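Local coordinates for protein thioredoxin reductase (Streptomyces clavuligerus, PDB 4NTD) that binds FAD and probably oxidises a dithiol to form the disulfide bond of holomycin, as a flavoenzyme of the thioredoxin reductase family, at residues A45-A50 with S95-E100; T267-E272 with P290-V295. All coordinates share one frame; numbering follows the deposited sequence.

Interaction 1: residues A45-A50 with S95-E100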
ATOM      1  N   ALA A  45       8.217   3.436   5.657  1.00 14.24           N
ATOM      2  CA  ALA A  45       7.877   3.886   7.009  1.00 14.48           C
ATOM      3  C   ALA A  45       8.884   4.935   7.488  1.00 14.23           C
ATOM      4  O   ALA A  45       8.499   6.006   7.960  1.00 15.48           O
ATOM      5  CB  ALA A  45       7.827   2.710   7.977  1.00 14.30           C
ATOM      6  N   ALA A  46      10.171   4.628   7.345  1.00 13.93           N
ATOM      7  CA  ALA A  46      11.240   5.543   7.755  1.00 14.31           C
ATOM      8  C   ALA A  46      11.220   6.859   6.975  1.00 14.45           C
ATOM      9  O   ALA A  46      11.491   7.921   7.539  1.00 15.20           O
ATOM     10  CB  ALA A  46      12.599   4.871   7.612  1.00 14.97           C
ATOM     11  N   LEU A  47      10.903   6.785   5.683  1.00 13.88           N
ATOM     12  CA  LEU A  47      10.857   7.972   4.828  1.00 14.24           C
ATOM     13  C   LEU A  47       9.843   8.990   5.353  1.00 13.58           C
ATOM     14  O   LEU A  47      10.166  10.169   5.520  1.00 14.76           O
ATOM     15  CB  LEU A  47      10.521   7.577   3.385  1.00 14.50           C
ATOM     16  CG  LEU A  47      10.354   8.700   2.354  1.00 15.82           C
ATOM     17  CD1 LEU A  47      11.570   9.613   2.328  1.00 16.43           C
ATOM     18  CD2 LEU A  47      10.092   8.117   0.974  1.00 16.97           C
ATOM     19  N   VAL A  48       8.628   8.527   5.627  1.00 13.00           N
ATOM     20  CA  VAL A  48       7.563   9.406   6.117  1.00 13.43           C
ATOM     21  C   VAL A  48       7.881   9.907   7.534  1.00 13.90           C
ATOM     22  O   VAL A  48       7.681  11.085   7.838  1.00 15.01           O
ATOM     23  CB  VAL A  48       6.186   8.704   6.052  1.00 14.49           C
ATOM     24  CG1 VAL A  48       5.100   9.547   6.710  1.00 14.69           C
ATOM     25  CG2 VAL A  48       5.819   8.405   4.602  1.00 15.37           C
ATOM     26  N   LEU A  49       8.398   9.023   8.385  1.00 14.31           N
ATOM     27  CA  LEU A  49       8.739   9.395   9.763  1.00 15.06           C
ATOM     28  C   LEU A  49       9.875  10.418   9.845  1.00 15.21           C
ATOM     29  O   LEU A  49       9.811  11.350  10.648  1.00 16.34           O
ATOM     30  CB  LEU A  49       9.089   8.156  10.593  1.00 15.32           C
ATOM     31  CG  LEU A  49       7.910   7.229  10.902  1.00 16.37           C
ATOM     32  CD1 LEU A  49       8.407   5.873  11.380  1.00 17.35           C
ATOM     33  CD2 LEU A  49       6.974   7.857  11.926  1.00 17.38           C
ATOM     34  N   ALA A  50      10.906  10.248   9.018  1.00 15.61           N
ATOM     35  CA  ALA A  50      12.024  11.199   8.975  1.00 15.88           C
ATOM     36  C   ALA A  50      11.573  12.558   8.433  1.00 15.29           C
ATOM     37  O   ALA A  50      12.001  13.601   8.929  1.00 15.90           O
ATOM     38  CB  ALA A  50      13.171  10.644   8.142  1.00 16.14           C
ATOM     39  N   SER A  95      18.239   8.436   4.269  1.00 17.40           N
ATOM     40  CA  SER A  95      19.423   8.989   4.932  1.00 18.80           C
ATOM     41  C   SER A  95      19.559  10.500   4.692  1.00 19.30           C
ATOM     42  O   SER A  95      20.061  11.225   5.552  1.00 20.39           O
ATOM     43  CB  SER A  95      20.693   8.248   4.497  1.00 26.03           C
ATOM     44  OG  SER A  95      20.979   8.474   3.131  1.00 30.32           O
ATOM     45  N   GLY A  96      19.090  10.970   3.536  1.00 19.33           N
ATOM     46  CA  GLY A  96      19.075  12.401   3.221  1.00 20.69           C
ATOM     47  C   GLY A  96      18.257  13.235   4.197  1.00 20.32           C
ATOM     48  O   GLY A  96      18.558  14.411   4.419  1.00 22.68           O
ATOM     49  N   TYR A  97      17.224  12.626   4.777  1.00 19.04           N
ATOM     50  CA  TYR A  97      16.396  13.290   5.790  1.00 19.06           C
ATOM     51  C   TYR A  97      16.948  13.147   7.213  1.00 20.71           C
ATOM     52  O   TYR A  97      16.360  13.674   8.157  1.00 22.56           O
ATOM     53  CB  TYR A  97      14.954  12.772   5.725  1.00 18.87           C
ATOM     54  CG  TYR A  97      14.200  13.254   4.507  1.00 17.37           C
ATOM     55  CD1 TYR A  97      13.811  14.583   4.393  1.00 17.37           C
ATOM     56  CD2 TYR A  97      13.875  12.387   3.469  1.00 17.23           C
ATOM     57  CE1 TYR A  97      13.126  15.037   3.281  1.00 17.50           C
ATOM     58  CE2 TYR A  97      13.187  12.832   2.353  1.00 17.23           C
ATOM     59  CZ  TYR A  97      12.811  14.160   2.266  1.00 16.76           C
ATOM     60  OH  TYR A  97      12.124  14.623   1.168  1.00 18.30           O
ATOM     61  N   GLY A  98      18.067  12.439   7.367  1.00 20.35           N
ATOM     62  CA  GLY A  98      18.755  12.344   8.654  1.00 22.22           C
ATOM     63  C   GLY A  98      18.520  11.062   9.436  1.00 20.95           C
ATOM     64  O   GLY A  98      19.044  10.906  10.540  1.00 21.86           O
ATOM     65  N   ALA A  99      17.726  10.143   8.888  1.00 19.33           N
ATOM     66  CA  ALA A  99      17.565   8.830   9.508  1.00 19.93           C
ATOM     67  C   ALA A  99      18.888   8.080   9.420  1.00 19.77           C
ATOM     68  O   ALA A  99      19.654   8.273   8.476  1.00 20.01           O
ATOM     69  CB  ALA A  99      16.461   8.042   8.830  1.00 19.91           C
ATOM     70  N   GLU A 100      19.148   7.228  10.405  1.00 18.95           N
ATOM     71  CA  GLU A 100      20.425   6.528  10.501  1.00 20.37           C
ATOM     72  C   GLU A 100      20.261   5.031  10.269  1.00 19.38           C
ATOM     73  O   GLU A 100      19.272   4.437  10.692  1.00 20.54           O
ATOM     74  CB  GLU A 100      21.056   6.804  11.861  1.00 22.99           C
ATOM     75  CG  GLU A 100      21.443   8.263  12.034  1.00 27.88           C
ATOM     76  CD  GLU A 100      22.031   8.554  13.394  1.00 31.85           C
ATOM     77  OE1 GLU A 100      21.257   8.624  14.372  1.00 34.53           O
ATOM     78  OE2 GLU A 100      23.263   8.724  13.486  1.00 36.49           O
TER
HETATM   79  O   HOH W   1      14.140  15.278   8.859  1.00 37.47           O
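Leu47 and Ala50, on the C-terminal half of helix 40-51, pack against Tyr97 and Ala99 in a largely buried apolar contact within the FAD-binding, Rossmann-type part of the chain. Helix 83-96 ends here and the chain turns toward strand 100-103, an outer strand of the parallel sheet. Ala50 faces the turn, and its CB lies 3.7 Å from Tyr97 CB, at the root of the aromatic side chain, with CB of Ala99 a little farther off. Leu47 reaches the ring itself: its CG extends anti to the backbone N (chi1 177°), which carries CD1 across to within 3.6 Å of Tyr97 CE2. Leu47 CD1 approaches the ring obliquely and is 3.8 Å from Tyr97 CD2. The turn is closed by a Schellman motif, in which Gly98, with a positive phi of 101°, follows the last helical turn and its N bonds back to Ser95 O at 3.0 Å. Tyr97 and Ala99, before and after the glycine, both direct their CB atoms toward helix 40-51. A single water ties the two backbones, donating to Ala50 O at 2.7 Å and to Tyr97 O at 2.8 Å. Around this pair, Ala46, Leu47 and Ala99 also touch Val94 of helix 83-96, while the Tyr97 hydroxyl bonds to Arg51 and to Asp79 of the second subunit, whose Tyr168 packs edge-to-face with the Tyr97 ring. Between the two segments, then, the side chains meet by carbon contact alone and the polar link is a water between two carbonyls; the side-chain hydrogen bonds of Tyr97 are made by its hydroxyl, so one side chain joins the helix packing to the dimer interface.

Interaction 2: residues T267-E272 with P290-V295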
ATOM      1  N   THR A 267       6.094 -11.994  18.686  1.00 21.48           N
ATOM      2  CA  THR A 267       5.623 -13.015  19.623  1.00 24.80           C
ATOM      3  C   THR A 267       6.202 -12.795  21.025  1.00 25.96           C
ATOM      4  O   THR A 267       5.475 -12.878  22.018  1.00 27.35           O
ATOM      5  CB  THR A 267       5.975 -14.432  19.127  1.00 28.78           C
ATOM      6  OG1 THR A 267       5.359 -14.655  17.853  1.00 29.75           O
ATOM      7  CG2 THR A 267       5.491 -15.499  20.110  1.00 31.54           C
ATOM      8  N   ALA A 268       7.499 -12.498  21.099  1.00 25.11           N
ATOM      9  CA  ALA A 268       8.174 -12.271  22.383  1.00 26.18           C
ATOM     10  C   ALA A 268       7.647 -11.032  23.116  1.00 25.92           C
ATOM     11  O   ALA A 268       7.649 -10.990  24.347  1.00 28.09           O
ATOM     12  CB  ALA A 268       9.679 -12.165  22.180  1.00 25.56           C
ATOM     13  N   LEU A 269       7.196 -10.035  22.357  1.00 24.61           N
ATOM     14  CA  LEU A 269       6.578  -8.830  22.926  1.00 26.14           C
ATOM     15  C   LEU A 269       5.152  -9.072  23.435  1.00 26.34           C
ATOM     16  O   LEU A 269       4.597  -8.231  24.144  1.00 28.99           O
ATOM     17  CB  LEU A 269       6.568  -7.693  21.894  1.00 25.84           C
ATOM     18  CG  LEU A 269       7.892  -6.950  21.703  1.00 24.89           C
ATOM     19  CD1 LEU A 269       7.912  -6.209  20.374  1.00 23.29           C
ATOM     20  CD2 LEU A 269       8.144  -5.989  22.857  1.00 25.79           C
ATOM     21  N   GLY A 270       4.564 -10.208  23.066  1.00 25.63           N
ATOM     22  CA  GLY A 270       3.210 -10.562  23.487  1.00 27.29           C
ATOM     23  C   GLY A 270       2.138 -10.130  22.502  1.00 25.59           C
ATOM     24  O   GLY A 270       0.964 -10.039  22.865  1.00 25.75           O
ATOM     25  N   CYS A 271       2.532  -9.872  21.255  1.00 23.26           N
ATOM     26  CA  CYS A 271       1.585  -9.485  20.211  1.00 22.33           C
ATOM     27  C   CYS A 271       0.643 -10.645  19.909  1.00 23.59           C
ATOM     28  O   CYS A 271       1.089 -11.774  19.707  1.00 25.58           O
ATOM     29  CB  CYS A 271       2.316  -9.073  18.928  1.00 22.66           C
ATOM     30  SG  CYS A 271       3.418  -7.648  19.093  1.00 23.12           S
ATOM     31  N   GLU A 272      -0.657 -10.363  19.888  1.00 23.89           N
ATOM     32  CA  GLU A 272      -1.668 -11.392  19.655  1.00 25.18           C
ATOM     33  C   GLU A 272      -1.656 -11.863  18.202  1.00 23.79           C
ATOM     34  O   GLU A 272      -1.388 -11.081  17.291  1.00 23.56           O
ATOM     35  CB  GLU A 272      -3.058 -10.869  20.033  1.00 29.67           C
ATOM     36  CG  GLU A 272      -3.226 -10.629  21.527  1.00 35.23           C
ATOM     37  CD  GLU A 272      -4.557  -9.995  21.894  1.00 45.52           C
ATOM     38  OE1 GLU A 272      -5.439  -9.879  21.016  1.00 47.76           O
ATOM     39  OE2 GLU A 272      -4.723  -9.613  23.072  1.00 50.51           O
ATOM     40  N   PRO A 290       0.858  -1.829  22.636  1.00 25.50           N
ATOM     41  CA  PRO A 290       0.973  -0.397  22.358  1.00 25.81           C
ATOM     42  C   PRO A 290       2.382   0.016  21.929  1.00 21.97           C
ATOM     43  O   PRO A 290       3.368  -0.422  22.523  1.00 23.26           O
ATOM     44  CB  PRO A 290       0.587   0.259  23.690  1.00 30.97           C
ATOM     45  CG  PRO A 290      -0.250  -0.754  24.389  1.00 32.88           C
ATOM     46  CD  PRO A 290       0.289  -2.090  23.971  1.00 29.18           C
ATOM     47  N   GLY A 291       2.458   0.828  20.878  1.00 21.74           N
ATOM     48  CA  GLY A 291       3.725   1.351  20.381  1.00 20.88           C
ATOM     49  C   GLY A 291       4.454   0.474  19.377  1.00 19.41           C
ATOM     50  O   GLY A 291       5.538   0.842  18.919  1.00 19.30           O
ATOM     51  N   VAL A 292       3.867  -0.669  19.026  1.00 18.55           N
ATOM     52  CA  VAL A 292       4.507  -1.638  18.131  1.00 18.63           C
ATOM     53  C   VAL A 292       3.687  -1.827  16.853  1.00 18.08           C
ATOM     54  O   VAL A 292       2.565  -2.335  16.893  1.00 18.06           O
ATOM     55  CB  VAL A 292       4.700  -3.002  18.828  1.00 19.26           C
ATOM     56  CG1 VAL A 292       5.344  -4.011  17.881  1.00 20.27           C
ATOM     57  CG2 VAL A 292       5.540  -2.839  20.087  1.00 21.17           C
ATOM     58  N   TRP A 293       4.263  -1.406  15.727  1.00 17.30           N
ATOM     59  CA  TRP A 293       3.662  -1.586  14.407  1.00 16.71           C
ATOM     60  C   TRP A 293       4.367  -2.719  13.661  1.00 16.40           C
ATOM     61  O   TRP A 293       5.536  -3.008  13.922  1.00 16.82           O
ATOM     62  CB  TRP A 293       3.760  -0.291  13.586  1.00 16.37           C
ATOM     63  CG  TRP A 293       2.582   0.637  13.736  1.00 17.02           C
ATOM     64  CD1 TRP A 293       1.550   0.788  12.860  1.00 17.56           C
ATOM     65  CD2 TRP A 293       2.322   1.540  14.820  1.00 17.23           C
ATOM     66  NE1 TRP A 293       0.660   1.725  13.326  1.00 17.34           N
ATOM     67  CE2 TRP A 293       1.109   2.203  14.528  1.00 17.57           C
ATOM     68  CE3 TRP A 293       2.995   1.856  16.007  1.00 18.39           C
ATOM     69  CZ2 TRP A 293       0.554   3.160  15.380  1.00 18.83           C
ATOM     70  CZ3 TRP A 293       2.440   2.808  16.855  1.00 19.19           C
ATOM     71  CH2 TRP A 293       1.232   3.446  16.535  1.00 19.78           C
ATOM     72  N   ALA A 294       3.647  -3.349  12.735  1.00 16.33           N
ATOM     73  CA  ALA A 294       4.212  -4.390  11.874  1.00 15.74           C
ATOM     74  C   ALA A 294       3.698  -4.209  10.448  1.00 16.36           C
ATOM     75  O   ALA A 294       2.498  -4.026  10.247  1.00 17.41           O
ATOM     76  CB  ALA A 294       3.847  -5.768  12.397  1.00 17.13           C
ATOM     77  N   VAL A 295       4.603  -4.253   9.469  1.00 15.88           N
ATOM     78  CA  VAL A 295       4.244  -4.028   8.064  1.00 17.09           C
ATOM     79  C   VAL A 295       4.965  -4.978   7.114  1.00 15.75           C
ATOM     80  O   VAL A 295       6.070  -5.439   7.398  1.00 15.83           O
ATOM     81  CB  VAL A 295       4.539  -2.577   7.612  1.00 20.77           C
ATOM     82  CG1 VAL A 295       3.807  -1.573   8.490  1.00 22.55           C
ATOM     83  CG2 VAL A 295       6.034  -2.290   7.609  1.00 22.84           C
TER
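Leu269 and Cys271 meet Val292 where the end of helix 264-269 lies beside strand 292-294, an outer strand of the parallel five-stranded sheet of the Rossmann-type FAD domain. The contact across the segments is purely apolar.

Backbone hydrogen bonds shape both sides. Gly270, with a phi of 93°, ends the helix in a Schellman motif, its N bonding back to Thr267 O at 3.0 Å, and the chain then leads on to the buried Cys271. On the sheet side, Gly291 and Trp293 pair with Val135, and Trp293 also with Val137.

The apolar packing centres on Val292, which turns toward the helix end with its CG1 standing anti to the backbone N (chi1 179°). Leu269 CD1 sits against both methyls of Val292, nearest CG2 at 4.1 Å, and the two side chains cross at a slant. Leu266, earlier in the helix, also touches Val292, while the Trp293 ring packs on helix 305-338. The sulfur of Cys271 comes up to one methyl alone, with Cys271 SG 4.3 Å from Val292 CG1.

Interaction 1 closes before interaction 2 opens along the chain, and their centres lie 22 Å apart, with nearest atoms about 5 Å apart and not touching. Both border the same parallel sheet, whose order is 100-103, 56-60, 31-36, 134-137, 292-294: residues 95-100 lead into one outermost strand and residues 290-295 contain the other. Helix 305-338 connects the two neighbourhoods, since Leu49 of the first and Trp293 of the second both pack on its Leu319. The two contacts thus place a helix or helix end near each of the two outermost strands of one FAD-binding fold; of the two, interaction 1 also meets the second subunit.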